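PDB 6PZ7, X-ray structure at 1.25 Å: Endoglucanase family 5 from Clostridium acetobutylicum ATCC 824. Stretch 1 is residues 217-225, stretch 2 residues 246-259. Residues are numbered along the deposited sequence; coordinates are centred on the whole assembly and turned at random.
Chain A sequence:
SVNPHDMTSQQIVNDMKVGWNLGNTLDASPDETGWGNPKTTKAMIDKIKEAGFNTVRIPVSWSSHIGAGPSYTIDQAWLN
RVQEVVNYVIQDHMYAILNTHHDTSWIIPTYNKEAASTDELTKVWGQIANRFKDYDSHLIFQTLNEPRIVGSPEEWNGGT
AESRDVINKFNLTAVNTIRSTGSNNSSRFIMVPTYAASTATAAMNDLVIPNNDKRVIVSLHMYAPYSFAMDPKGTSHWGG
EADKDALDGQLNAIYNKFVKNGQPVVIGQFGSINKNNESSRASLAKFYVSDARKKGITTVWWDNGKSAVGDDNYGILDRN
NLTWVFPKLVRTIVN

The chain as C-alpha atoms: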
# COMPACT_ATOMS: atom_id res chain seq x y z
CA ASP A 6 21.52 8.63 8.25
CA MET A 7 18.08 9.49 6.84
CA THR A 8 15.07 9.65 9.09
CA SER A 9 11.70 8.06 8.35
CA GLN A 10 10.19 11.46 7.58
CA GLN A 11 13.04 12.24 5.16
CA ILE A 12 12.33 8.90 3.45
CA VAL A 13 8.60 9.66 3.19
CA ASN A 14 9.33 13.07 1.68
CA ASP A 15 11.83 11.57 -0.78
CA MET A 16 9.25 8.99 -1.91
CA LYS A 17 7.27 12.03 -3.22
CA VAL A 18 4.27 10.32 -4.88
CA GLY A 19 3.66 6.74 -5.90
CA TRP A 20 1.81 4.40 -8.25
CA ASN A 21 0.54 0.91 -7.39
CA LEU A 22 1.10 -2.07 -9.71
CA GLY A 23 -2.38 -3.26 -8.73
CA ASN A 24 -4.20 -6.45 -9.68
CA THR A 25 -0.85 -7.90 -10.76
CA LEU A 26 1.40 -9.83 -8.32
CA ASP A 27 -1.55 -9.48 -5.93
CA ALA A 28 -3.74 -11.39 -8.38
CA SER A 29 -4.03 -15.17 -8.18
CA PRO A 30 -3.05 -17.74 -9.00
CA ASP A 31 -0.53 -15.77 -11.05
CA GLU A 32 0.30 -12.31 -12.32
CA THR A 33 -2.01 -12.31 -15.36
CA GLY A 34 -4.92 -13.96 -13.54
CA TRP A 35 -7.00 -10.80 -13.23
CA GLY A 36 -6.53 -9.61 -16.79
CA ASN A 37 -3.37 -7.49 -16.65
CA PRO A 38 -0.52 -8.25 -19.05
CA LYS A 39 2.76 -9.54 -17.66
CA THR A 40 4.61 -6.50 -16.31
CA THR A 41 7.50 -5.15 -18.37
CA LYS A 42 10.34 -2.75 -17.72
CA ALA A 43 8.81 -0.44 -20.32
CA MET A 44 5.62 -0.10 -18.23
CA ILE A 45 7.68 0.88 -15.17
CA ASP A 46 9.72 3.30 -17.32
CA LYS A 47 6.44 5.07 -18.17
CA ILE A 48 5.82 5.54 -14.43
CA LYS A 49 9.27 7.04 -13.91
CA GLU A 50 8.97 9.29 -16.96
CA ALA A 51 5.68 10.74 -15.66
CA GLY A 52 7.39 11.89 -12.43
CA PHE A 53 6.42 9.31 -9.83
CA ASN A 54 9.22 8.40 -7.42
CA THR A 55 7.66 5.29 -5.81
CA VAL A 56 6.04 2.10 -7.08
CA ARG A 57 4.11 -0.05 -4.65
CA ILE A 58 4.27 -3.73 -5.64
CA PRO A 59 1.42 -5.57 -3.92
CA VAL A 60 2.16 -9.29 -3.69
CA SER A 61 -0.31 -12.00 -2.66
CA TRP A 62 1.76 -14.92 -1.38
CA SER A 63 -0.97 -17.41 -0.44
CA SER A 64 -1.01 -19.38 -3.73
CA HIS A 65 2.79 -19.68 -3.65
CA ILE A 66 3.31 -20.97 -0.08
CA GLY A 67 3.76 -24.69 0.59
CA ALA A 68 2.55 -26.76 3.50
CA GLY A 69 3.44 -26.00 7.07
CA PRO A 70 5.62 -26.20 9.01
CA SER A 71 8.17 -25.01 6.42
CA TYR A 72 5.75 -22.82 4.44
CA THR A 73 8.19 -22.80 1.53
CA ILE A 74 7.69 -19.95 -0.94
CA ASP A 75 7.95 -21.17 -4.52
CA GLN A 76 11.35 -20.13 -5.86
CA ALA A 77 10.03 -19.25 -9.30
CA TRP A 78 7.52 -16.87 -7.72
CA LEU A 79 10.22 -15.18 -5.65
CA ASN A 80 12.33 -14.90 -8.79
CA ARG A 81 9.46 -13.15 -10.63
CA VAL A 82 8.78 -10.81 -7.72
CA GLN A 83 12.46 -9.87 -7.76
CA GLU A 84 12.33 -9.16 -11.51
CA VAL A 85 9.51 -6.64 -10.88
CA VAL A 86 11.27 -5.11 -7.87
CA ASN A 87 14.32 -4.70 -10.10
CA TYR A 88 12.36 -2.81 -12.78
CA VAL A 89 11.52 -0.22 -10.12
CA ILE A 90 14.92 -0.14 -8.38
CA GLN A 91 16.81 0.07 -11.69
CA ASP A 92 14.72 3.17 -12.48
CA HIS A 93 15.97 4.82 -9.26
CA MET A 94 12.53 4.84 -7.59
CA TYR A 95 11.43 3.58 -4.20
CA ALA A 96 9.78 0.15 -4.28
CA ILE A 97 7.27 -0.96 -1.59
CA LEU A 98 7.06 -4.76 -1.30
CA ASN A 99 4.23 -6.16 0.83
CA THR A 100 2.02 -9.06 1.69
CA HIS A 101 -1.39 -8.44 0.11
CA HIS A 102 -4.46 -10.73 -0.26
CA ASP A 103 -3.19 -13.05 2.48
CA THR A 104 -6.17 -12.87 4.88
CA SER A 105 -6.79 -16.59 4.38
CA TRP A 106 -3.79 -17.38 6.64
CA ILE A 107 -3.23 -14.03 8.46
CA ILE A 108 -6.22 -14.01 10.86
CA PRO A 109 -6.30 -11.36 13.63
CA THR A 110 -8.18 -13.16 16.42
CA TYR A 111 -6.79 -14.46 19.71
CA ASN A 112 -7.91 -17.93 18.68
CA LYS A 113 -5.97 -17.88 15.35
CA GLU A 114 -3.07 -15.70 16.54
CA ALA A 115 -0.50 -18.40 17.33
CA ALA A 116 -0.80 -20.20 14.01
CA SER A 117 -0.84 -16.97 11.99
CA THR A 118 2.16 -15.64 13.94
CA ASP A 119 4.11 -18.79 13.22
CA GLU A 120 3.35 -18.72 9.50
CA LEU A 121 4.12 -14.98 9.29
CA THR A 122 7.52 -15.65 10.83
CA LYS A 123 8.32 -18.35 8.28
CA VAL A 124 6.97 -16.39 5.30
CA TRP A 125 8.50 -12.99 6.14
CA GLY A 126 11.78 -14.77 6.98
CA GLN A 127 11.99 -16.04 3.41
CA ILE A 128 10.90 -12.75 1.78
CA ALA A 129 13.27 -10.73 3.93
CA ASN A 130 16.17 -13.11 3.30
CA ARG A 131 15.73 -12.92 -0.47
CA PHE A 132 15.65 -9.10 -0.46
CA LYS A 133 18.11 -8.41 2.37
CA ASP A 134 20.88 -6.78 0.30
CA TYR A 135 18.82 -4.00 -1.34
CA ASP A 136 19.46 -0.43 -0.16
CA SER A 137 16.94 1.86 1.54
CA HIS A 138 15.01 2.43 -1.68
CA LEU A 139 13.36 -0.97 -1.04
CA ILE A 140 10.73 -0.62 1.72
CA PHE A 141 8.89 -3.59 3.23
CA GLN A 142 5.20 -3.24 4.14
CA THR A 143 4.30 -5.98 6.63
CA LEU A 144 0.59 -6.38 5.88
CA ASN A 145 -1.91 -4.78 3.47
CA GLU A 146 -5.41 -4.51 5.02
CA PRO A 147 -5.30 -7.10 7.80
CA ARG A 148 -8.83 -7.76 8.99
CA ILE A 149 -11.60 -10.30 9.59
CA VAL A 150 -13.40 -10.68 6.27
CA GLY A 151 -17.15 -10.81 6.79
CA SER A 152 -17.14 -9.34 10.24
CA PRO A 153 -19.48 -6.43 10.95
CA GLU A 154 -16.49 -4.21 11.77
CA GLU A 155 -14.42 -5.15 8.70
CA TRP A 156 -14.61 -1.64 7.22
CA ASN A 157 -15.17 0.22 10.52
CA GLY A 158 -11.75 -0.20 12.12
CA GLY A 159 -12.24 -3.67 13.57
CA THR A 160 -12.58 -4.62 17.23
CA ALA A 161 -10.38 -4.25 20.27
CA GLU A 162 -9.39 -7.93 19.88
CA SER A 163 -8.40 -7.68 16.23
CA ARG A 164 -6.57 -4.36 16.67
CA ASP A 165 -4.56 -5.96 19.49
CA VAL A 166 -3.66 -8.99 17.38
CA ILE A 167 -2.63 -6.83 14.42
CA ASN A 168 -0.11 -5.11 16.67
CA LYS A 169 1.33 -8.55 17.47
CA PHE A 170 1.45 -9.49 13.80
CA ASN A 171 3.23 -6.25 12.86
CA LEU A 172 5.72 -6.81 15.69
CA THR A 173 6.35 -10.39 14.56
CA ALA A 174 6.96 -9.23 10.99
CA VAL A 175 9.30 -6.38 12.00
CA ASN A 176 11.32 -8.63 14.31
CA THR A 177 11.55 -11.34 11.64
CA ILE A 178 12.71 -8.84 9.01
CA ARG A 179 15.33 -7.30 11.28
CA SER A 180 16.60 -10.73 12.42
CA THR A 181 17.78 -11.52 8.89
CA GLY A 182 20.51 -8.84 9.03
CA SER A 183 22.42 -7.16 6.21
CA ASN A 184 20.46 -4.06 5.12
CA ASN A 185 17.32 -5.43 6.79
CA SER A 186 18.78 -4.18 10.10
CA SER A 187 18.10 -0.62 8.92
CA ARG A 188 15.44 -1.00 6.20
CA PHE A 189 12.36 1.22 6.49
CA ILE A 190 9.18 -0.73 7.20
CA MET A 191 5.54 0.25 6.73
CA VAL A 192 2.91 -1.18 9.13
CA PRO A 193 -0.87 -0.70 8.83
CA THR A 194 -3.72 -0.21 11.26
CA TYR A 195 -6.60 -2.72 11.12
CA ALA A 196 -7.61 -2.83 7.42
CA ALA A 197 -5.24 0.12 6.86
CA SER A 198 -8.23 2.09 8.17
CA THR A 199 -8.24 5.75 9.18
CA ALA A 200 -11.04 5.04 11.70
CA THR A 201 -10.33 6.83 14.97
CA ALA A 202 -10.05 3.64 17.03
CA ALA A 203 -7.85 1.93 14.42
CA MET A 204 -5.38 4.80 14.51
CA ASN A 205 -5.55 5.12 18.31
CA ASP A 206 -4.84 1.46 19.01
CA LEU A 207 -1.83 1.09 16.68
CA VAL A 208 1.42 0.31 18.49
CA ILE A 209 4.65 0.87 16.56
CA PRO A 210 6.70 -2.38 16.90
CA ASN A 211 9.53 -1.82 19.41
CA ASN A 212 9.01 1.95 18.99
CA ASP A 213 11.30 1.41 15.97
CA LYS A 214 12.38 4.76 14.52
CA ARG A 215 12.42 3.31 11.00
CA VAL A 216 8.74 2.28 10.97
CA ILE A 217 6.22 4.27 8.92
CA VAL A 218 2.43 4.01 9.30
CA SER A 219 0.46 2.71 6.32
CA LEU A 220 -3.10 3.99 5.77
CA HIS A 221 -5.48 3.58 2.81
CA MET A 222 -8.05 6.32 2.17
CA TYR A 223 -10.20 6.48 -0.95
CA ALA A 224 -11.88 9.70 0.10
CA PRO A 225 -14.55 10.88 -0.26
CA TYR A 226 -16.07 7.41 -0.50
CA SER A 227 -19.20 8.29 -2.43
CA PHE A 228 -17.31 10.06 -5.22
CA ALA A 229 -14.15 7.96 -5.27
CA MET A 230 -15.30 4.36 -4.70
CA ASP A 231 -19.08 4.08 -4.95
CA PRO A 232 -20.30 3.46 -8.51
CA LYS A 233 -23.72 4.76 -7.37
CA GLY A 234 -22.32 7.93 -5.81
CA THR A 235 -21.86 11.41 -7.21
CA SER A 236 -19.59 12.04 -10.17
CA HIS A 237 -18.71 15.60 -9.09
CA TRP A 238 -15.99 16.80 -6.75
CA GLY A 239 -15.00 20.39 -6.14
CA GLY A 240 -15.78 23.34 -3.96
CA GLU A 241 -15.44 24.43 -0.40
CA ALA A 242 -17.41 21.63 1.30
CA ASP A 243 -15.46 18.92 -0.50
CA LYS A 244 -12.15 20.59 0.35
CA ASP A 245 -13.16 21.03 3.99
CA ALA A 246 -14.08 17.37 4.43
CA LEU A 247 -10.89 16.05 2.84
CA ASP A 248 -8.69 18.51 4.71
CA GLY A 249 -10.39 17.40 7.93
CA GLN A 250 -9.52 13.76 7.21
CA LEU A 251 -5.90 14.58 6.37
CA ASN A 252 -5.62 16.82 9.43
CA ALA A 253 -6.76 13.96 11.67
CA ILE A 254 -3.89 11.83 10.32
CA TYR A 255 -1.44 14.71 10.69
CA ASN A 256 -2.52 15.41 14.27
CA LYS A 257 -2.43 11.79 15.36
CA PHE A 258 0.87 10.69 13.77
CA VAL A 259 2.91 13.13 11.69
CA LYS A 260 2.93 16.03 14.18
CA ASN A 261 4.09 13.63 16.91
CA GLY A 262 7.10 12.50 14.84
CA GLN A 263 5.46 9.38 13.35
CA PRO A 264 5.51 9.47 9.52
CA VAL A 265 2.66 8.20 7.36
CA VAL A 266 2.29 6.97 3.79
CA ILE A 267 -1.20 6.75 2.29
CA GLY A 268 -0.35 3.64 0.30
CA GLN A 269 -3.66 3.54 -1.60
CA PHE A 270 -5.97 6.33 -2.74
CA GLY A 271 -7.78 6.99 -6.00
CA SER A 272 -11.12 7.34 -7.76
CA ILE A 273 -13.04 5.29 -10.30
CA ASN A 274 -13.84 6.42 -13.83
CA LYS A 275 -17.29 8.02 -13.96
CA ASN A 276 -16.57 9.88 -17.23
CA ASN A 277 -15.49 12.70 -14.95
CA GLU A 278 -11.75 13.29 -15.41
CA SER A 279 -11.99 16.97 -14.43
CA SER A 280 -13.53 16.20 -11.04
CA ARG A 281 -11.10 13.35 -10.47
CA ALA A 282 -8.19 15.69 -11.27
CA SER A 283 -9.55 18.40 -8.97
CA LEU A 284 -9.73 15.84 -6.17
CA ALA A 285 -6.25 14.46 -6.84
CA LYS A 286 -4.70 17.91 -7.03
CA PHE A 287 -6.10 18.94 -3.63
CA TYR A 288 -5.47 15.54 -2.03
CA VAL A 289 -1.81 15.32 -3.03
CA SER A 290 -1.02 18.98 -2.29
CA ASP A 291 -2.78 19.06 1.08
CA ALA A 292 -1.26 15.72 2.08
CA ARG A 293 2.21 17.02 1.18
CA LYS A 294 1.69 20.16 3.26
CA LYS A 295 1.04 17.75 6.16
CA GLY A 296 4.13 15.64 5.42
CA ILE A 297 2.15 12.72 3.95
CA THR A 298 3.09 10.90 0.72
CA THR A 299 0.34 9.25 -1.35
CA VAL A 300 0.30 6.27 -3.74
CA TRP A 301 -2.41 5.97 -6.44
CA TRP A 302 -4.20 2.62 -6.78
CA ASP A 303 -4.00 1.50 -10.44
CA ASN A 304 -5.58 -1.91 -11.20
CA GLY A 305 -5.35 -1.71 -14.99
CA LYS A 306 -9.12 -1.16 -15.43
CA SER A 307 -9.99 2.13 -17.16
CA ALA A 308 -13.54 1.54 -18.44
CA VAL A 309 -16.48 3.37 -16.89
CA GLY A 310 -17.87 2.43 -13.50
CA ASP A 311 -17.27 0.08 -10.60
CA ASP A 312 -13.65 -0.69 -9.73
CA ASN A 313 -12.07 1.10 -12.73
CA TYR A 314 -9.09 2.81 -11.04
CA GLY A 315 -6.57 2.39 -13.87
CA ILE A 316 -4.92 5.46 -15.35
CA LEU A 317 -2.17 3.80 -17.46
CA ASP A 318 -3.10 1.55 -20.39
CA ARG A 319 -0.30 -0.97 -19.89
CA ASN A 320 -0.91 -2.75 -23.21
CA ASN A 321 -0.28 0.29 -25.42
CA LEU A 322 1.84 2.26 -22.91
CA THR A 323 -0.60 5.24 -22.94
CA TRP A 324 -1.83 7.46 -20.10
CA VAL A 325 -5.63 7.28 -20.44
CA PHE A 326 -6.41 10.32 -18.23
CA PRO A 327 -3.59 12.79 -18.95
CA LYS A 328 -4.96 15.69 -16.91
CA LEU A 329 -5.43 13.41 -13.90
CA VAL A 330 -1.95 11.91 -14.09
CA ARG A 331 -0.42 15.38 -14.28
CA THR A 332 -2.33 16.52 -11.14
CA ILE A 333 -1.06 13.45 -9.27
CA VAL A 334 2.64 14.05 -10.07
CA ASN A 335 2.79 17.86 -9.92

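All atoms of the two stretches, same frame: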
# COMPACT_ATOMS: atom_id res chain seq x y z
N ILE A 217 7.15 3.30 9.48
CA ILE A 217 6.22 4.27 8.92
C ILE A 217 4.82 3.68 9.00
O ILE A 217 4.65 2.48 8.76
CB ILE A 217 6.62 4.50 7.45
CG1 ILE A 217 8.00 5.14 7.33
CG2 ILE A 217 5.56 5.32 6.69
CD1 ILE A 217 8.70 4.92 5.98
N VAL A 218 3.81 4.49 9.28
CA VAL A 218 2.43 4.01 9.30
C VAL A 218 1.87 3.96 7.89
O VAL A 218 2.01 4.93 7.13
CB VAL A 218 1.57 4.90 10.22
CG1 VAL A 218 0.10 4.50 10.16
CG2 VAL A 218 2.07 4.81 11.65
N SER A 219 1.18 2.87 7.56
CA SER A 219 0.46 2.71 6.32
C SER A 219 -1.04 2.85 6.51
O SER A 219 -1.64 2.12 7.31
CB SER A 219 0.74 1.30 5.78
OG SER A 219 -0.07 1.08 4.62
N LEU A 220 -1.65 3.77 5.76
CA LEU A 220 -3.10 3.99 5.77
C LEU A 220 -3.60 4.00 4.34
O LEU A 220 -2.87 4.39 3.42
CB LEU A 220 -3.46 5.33 6.45
CG LEU A 220 -2.97 5.50 7.88
CD1 LEU A 220 -3.21 6.93 8.33
CD2 LEU A 220 -3.62 4.51 8.82
N HIS A 221 -4.83 3.55 4.12
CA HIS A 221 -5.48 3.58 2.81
C HIS A 221 -6.72 4.44 2.95
O HIS A 221 -7.46 4.32 3.94
CB HIS A 221 -5.85 2.20 2.31
CG HIS A 221 -4.66 1.32 2.11
ND1 HIS A 221 -4.79 -0.02 1.83
CD2 HIS A 221 -3.33 1.56 2.15
CE1 HIS A 221 -3.59 -0.56 1.70
NE2 HIS A 221 -2.68 0.38 1.91
N MET A 222 -6.95 5.38 2.02
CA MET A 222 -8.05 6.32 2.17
C MET A 222 -8.55 6.81 0.81
O MET A 222 -8.03 7.78 0.23
CB MET A 222 -7.61 7.49 3.05
CG MET A 222 -8.77 8.40 3.47
SD MET A 222 -8.43 9.71 4.63
CE MET A 222 -7.76 10.92 3.52
N TYR A 223 -9.59 6.16 0.33
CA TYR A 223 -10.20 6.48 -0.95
C TYR A 223 -11.32 7.49 -0.70
O TYR A 223 -12.51 7.19 -0.81
CB TYR A 223 -10.73 5.24 -1.64
CG TYR A 223 -9.72 4.23 -2.10
CD1 TYR A 223 -9.42 4.08 -3.44
CD2 TYR A 223 -9.08 3.35 -1.20
CE1 TYR A 223 -8.55 3.11 -3.88
CE2 TYR A 223 -8.20 2.37 -1.64
CZ TYR A 223 -7.94 2.25 -2.98
OH TYR A 223 -7.11 1.28 -3.46
N ALA A 224 -10.94 8.66 -0.33
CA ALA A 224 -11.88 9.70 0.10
C ALA A 224 -12.17 10.70 -1.01
O ALA A 224 -11.29 11.00 -1.83
CB ALA A 224 -11.31 10.46 1.30
N PRO A 225 -13.36 11.30 -1.02
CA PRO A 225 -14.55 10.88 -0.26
C PRO A 225 -15.16 9.65 -0.90
O PRO A 225 -15.24 9.54 -2.14
CB PRO A 225 -15.49 12.09 -0.38
CG PRO A 225 -15.10 12.75 -1.68
CD PRO A 225 -13.64 12.42 -1.93
N ALA A 246 -13.98 18.74 3.91
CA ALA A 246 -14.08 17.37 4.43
C ALA A 246 -12.76 16.63 4.25
O ALA A 246 -12.29 15.91 5.16
CB ALA A 246 -15.20 16.62 3.70
N LEU A 247 -12.14 16.76 3.08
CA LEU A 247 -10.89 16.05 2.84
C LEU A 247 -9.77 16.61 3.70
O LEU A 247 -8.97 15.85 4.26
CB LEU A 247 -10.55 16.10 1.35
CG LEU A 247 -9.26 15.38 0.95
CD1 LEU A 247 -9.17 13.98 1.43
CD2 LEU A 247 -9.09 15.45 -0.55
N ASP A 248 -9.68 17.92 3.82
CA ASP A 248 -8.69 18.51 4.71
C ASP A 248 -8.89 18.04 6.15
O ASP A 248 -7.90 17.79 6.87
CB ASP A 248 -8.75 20.04 4.65
CG ASP A 248 -7.69 20.67 5.49
OD1 ASP A 248 -6.51 20.50 5.14
OD2 ASP A 248 -8.05 21.36 6.49
N GLY A 249 -10.14 17.92 6.59
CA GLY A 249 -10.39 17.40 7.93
C GLY A 249 -9.84 15.99 8.11
O GLY A 249 -9.27 15.65 9.16
N GLN A 250 -10.02 15.12 7.11
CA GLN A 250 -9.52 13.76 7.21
C GLN A 250 -8.00 13.74 7.23
O GLN A 250 -7.39 13.02 8.05
CB GLN A 250 -10.06 12.94 6.04
CG GLN A 250 -11.56 12.67 6.09
CD GLN A 250 -12.08 12.17 4.78
OE1 GLN A 250 -11.72 12.67 3.72
NE2 GLN A 250 -12.94 11.18 4.84
N LEU A 251 -7.35 14.53 6.38
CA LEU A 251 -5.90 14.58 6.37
C LEU A 251 -5.36 15.20 7.65
O LEU A 251 -4.34 14.76 8.18
CB LEU A 251 -5.40 15.30 5.11
CG LEU A 251 -5.68 14.59 3.79
CD1 LEU A 251 -5.43 15.54 2.64
CD2 LEU A 251 -4.80 13.37 3.66
N ASN A 252 -6.06 16.20 8.19
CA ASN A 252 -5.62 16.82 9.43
C ASN A 252 -5.71 15.85 10.60
O ASN A 252 -4.88 15.91 11.52
CB ASN A 252 -6.43 18.09 9.68
CG ASN A 252 -5.68 19.07 10.52
OD1 ASN A 252 -4.46 19.22 10.38
ND2 ASN A 252 -6.39 19.73 11.43
N ALA A 253 -6.70 14.97 10.62
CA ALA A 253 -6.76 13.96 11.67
C ALA A 253 -5.53 13.06 11.65
O ALA A 253 -4.99 12.71 12.71
CB ALA A 253 -8.03 13.14 11.58
N ILE A 254 -5.09 12.65 10.46
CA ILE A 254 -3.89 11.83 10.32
C ILE A 254 -2.66 12.61 10.74
O ILE A 254 -1.81 12.10 11.49
CB ILE A 254 -3.77 11.34 8.87
CG1 ILE A 254 -4.95 10.46 8.47
CG2 ILE A 254 -2.45 10.62 8.67
CD1 ILE A 254 -5.07 10.20 6.95
N TYR A 255 -2.55 13.86 10.30
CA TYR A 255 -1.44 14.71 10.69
C TYR A 255 -1.38 14.87 12.21
O TYR A 255 -0.32 14.74 12.83
CB TYR A 255 -1.58 16.09 10.02
CG TYR A 255 -0.59 17.10 10.55
CD1 TYR A 255 0.73 17.09 10.12
CD2 TYR A 255 -0.96 18.03 11.50
CE1 TYR A 255 1.66 17.97 10.63
CE2 TYR A 255 -0.04 18.94 12.01
CZ TYR A 255 1.27 18.90 11.56
OH TYR A 255 2.18 19.80 12.09
N ASN A 256 -2.52 15.16 12.83
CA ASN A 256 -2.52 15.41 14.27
C ASN A 256 -2.24 14.16 15.07
O ASN A 256 -1.61 14.24 16.14
CB ASN A 256 -3.84 16.05 14.68
CG ASN A 256 -3.88 17.54 14.39
OD1 ASN A 256 -2.87 18.22 14.51
ND2 ASN A 256 -5.03 18.02 13.97
N LYS A 257 -2.67 13.00 14.61
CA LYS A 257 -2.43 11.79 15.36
C LYS A 257 -0.99 11.31 15.26
O LYS A 257 -0.39 10.89 16.27
CB LYS A 257 -3.40 10.70 14.90
CG LYS A 257 -3.16 9.38 15.56
CD LYS A 257 -3.44 9.48 17.05
CE LYS A 257 -3.14 8.18 17.75
NZ LYS A 257 -3.47 8.30 19.19
N PHE A 258 -0.43 11.31 14.05
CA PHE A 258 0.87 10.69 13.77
C PHE A 258 1.94 11.71 13.40
O PHE A 258 2.94 11.84 14.13
CB PHE A 258 0.71 9.63 12.65
CG PHE A 258 -0.11 8.43 13.06
CD1 PHE A 258 0.30 7.61 14.11
CD2 PHE A 258 -1.22 8.07 12.35
CE1 PHE A 258 -0.45 6.51 14.48
CE2 PHE A 258 -1.97 6.95 12.72
CZ PHE A 258 -1.56 6.18 13.77
N VAL A 259 1.78 12.43 12.29
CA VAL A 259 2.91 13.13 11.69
C VAL A 259 3.44 14.19 12.64
O VAL A 259 4.66 14.33 12.81
CB VAL A 259 2.51 13.75 10.35
CG1 VAL A 259 3.69 14.54 9.76
CG2 VAL A 259 1.99 12.69 9.35

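A helix laid against a β-strand usually meets it through side chains alone, because each element spends its backbone hydrogen bonds on its own kind. The endoglucanase from Clostridium acetobutylicum gives a compact example. The first stretch enters as a strand from Ile-217 and becomes a loop before Pro-225; the second is helical from Ala-246 onward. No hydrogen bond joins the two stretches; about 419 Å² of surface, summed over both sides, is buried between them.

The backbones run in opposite senses. Val-218 lies nearest Phe-258, with their CA atoms 8.2 Å apart; Leu-220 CA is 9.1 Å from Ile-254 CA; and Ala-224 CA approaches Leu-247 CA to 7.0 Å. The helix holds itself together through bonds such as Leu-251 N to Leu-247 O (3.0 Å) and Phe-258 N to Ile-254 O (3.0 Å), and a wider pi-type turn occupies 255-259. In the loop, a weak bond links Ala-224 N to Met-222 O at 3.1 Å, and a cis peptide precedes Pro-225.

Alternation selects the apolar contacts. Val-218, Leu-220, Met-222 and Ala-224 point toward the helix, whereas the intervening Ser-219, His-221 and Tyr-223 are out of its reach. On the helix, Leu-247, Gln-250, Leu-251, Ile-254 and Phe-258 supply the complementary surface, their three- and four-residue spacing keeping them along one side. Leu-220 CD1 rests 3.8 Å from Ile-254 CG2, a simple aliphatic contact. Met-222 has the largest covered area of any residue here. Its long side chain reaches several partners: Met-222 CE lies 4.0 Å from Leu-247 CD1 and 3.8 Å from Leu-251 CD2, while Met-222 SD sits 4.1 Å from Ile-254 CD1. Both leucines start sideways at CB, yet their ends come nearer the loop. Leu-247 CD1 also meets Ala-224 CB at 4.1 Å.

Aromatic packing takes over at Phe-258. Val-218 CG2 lies 4.2 Å from the centroid of the Phe-258 ring, only 14° off the ring normal, so its methyl hydrogens can meet the π cloud in a CH-π contact. Val-218 CG1 covers the same ring, 4.1 Å from Phe-258 CE2.

Gln-250 brings the polar group into this otherwise apolar interface. Its CB packs 3.9 Å from Met-222 SD, and Gln-250 OE1 comes within 3.3 Å of Ala-224 CB. Ala-224 CB is a methyl carbon with no conventional hydrogen-bond donor, so this is a close van der Waals contact. The general lesson is that shape and alternation can join strand and helix without any hydrogen bond between them.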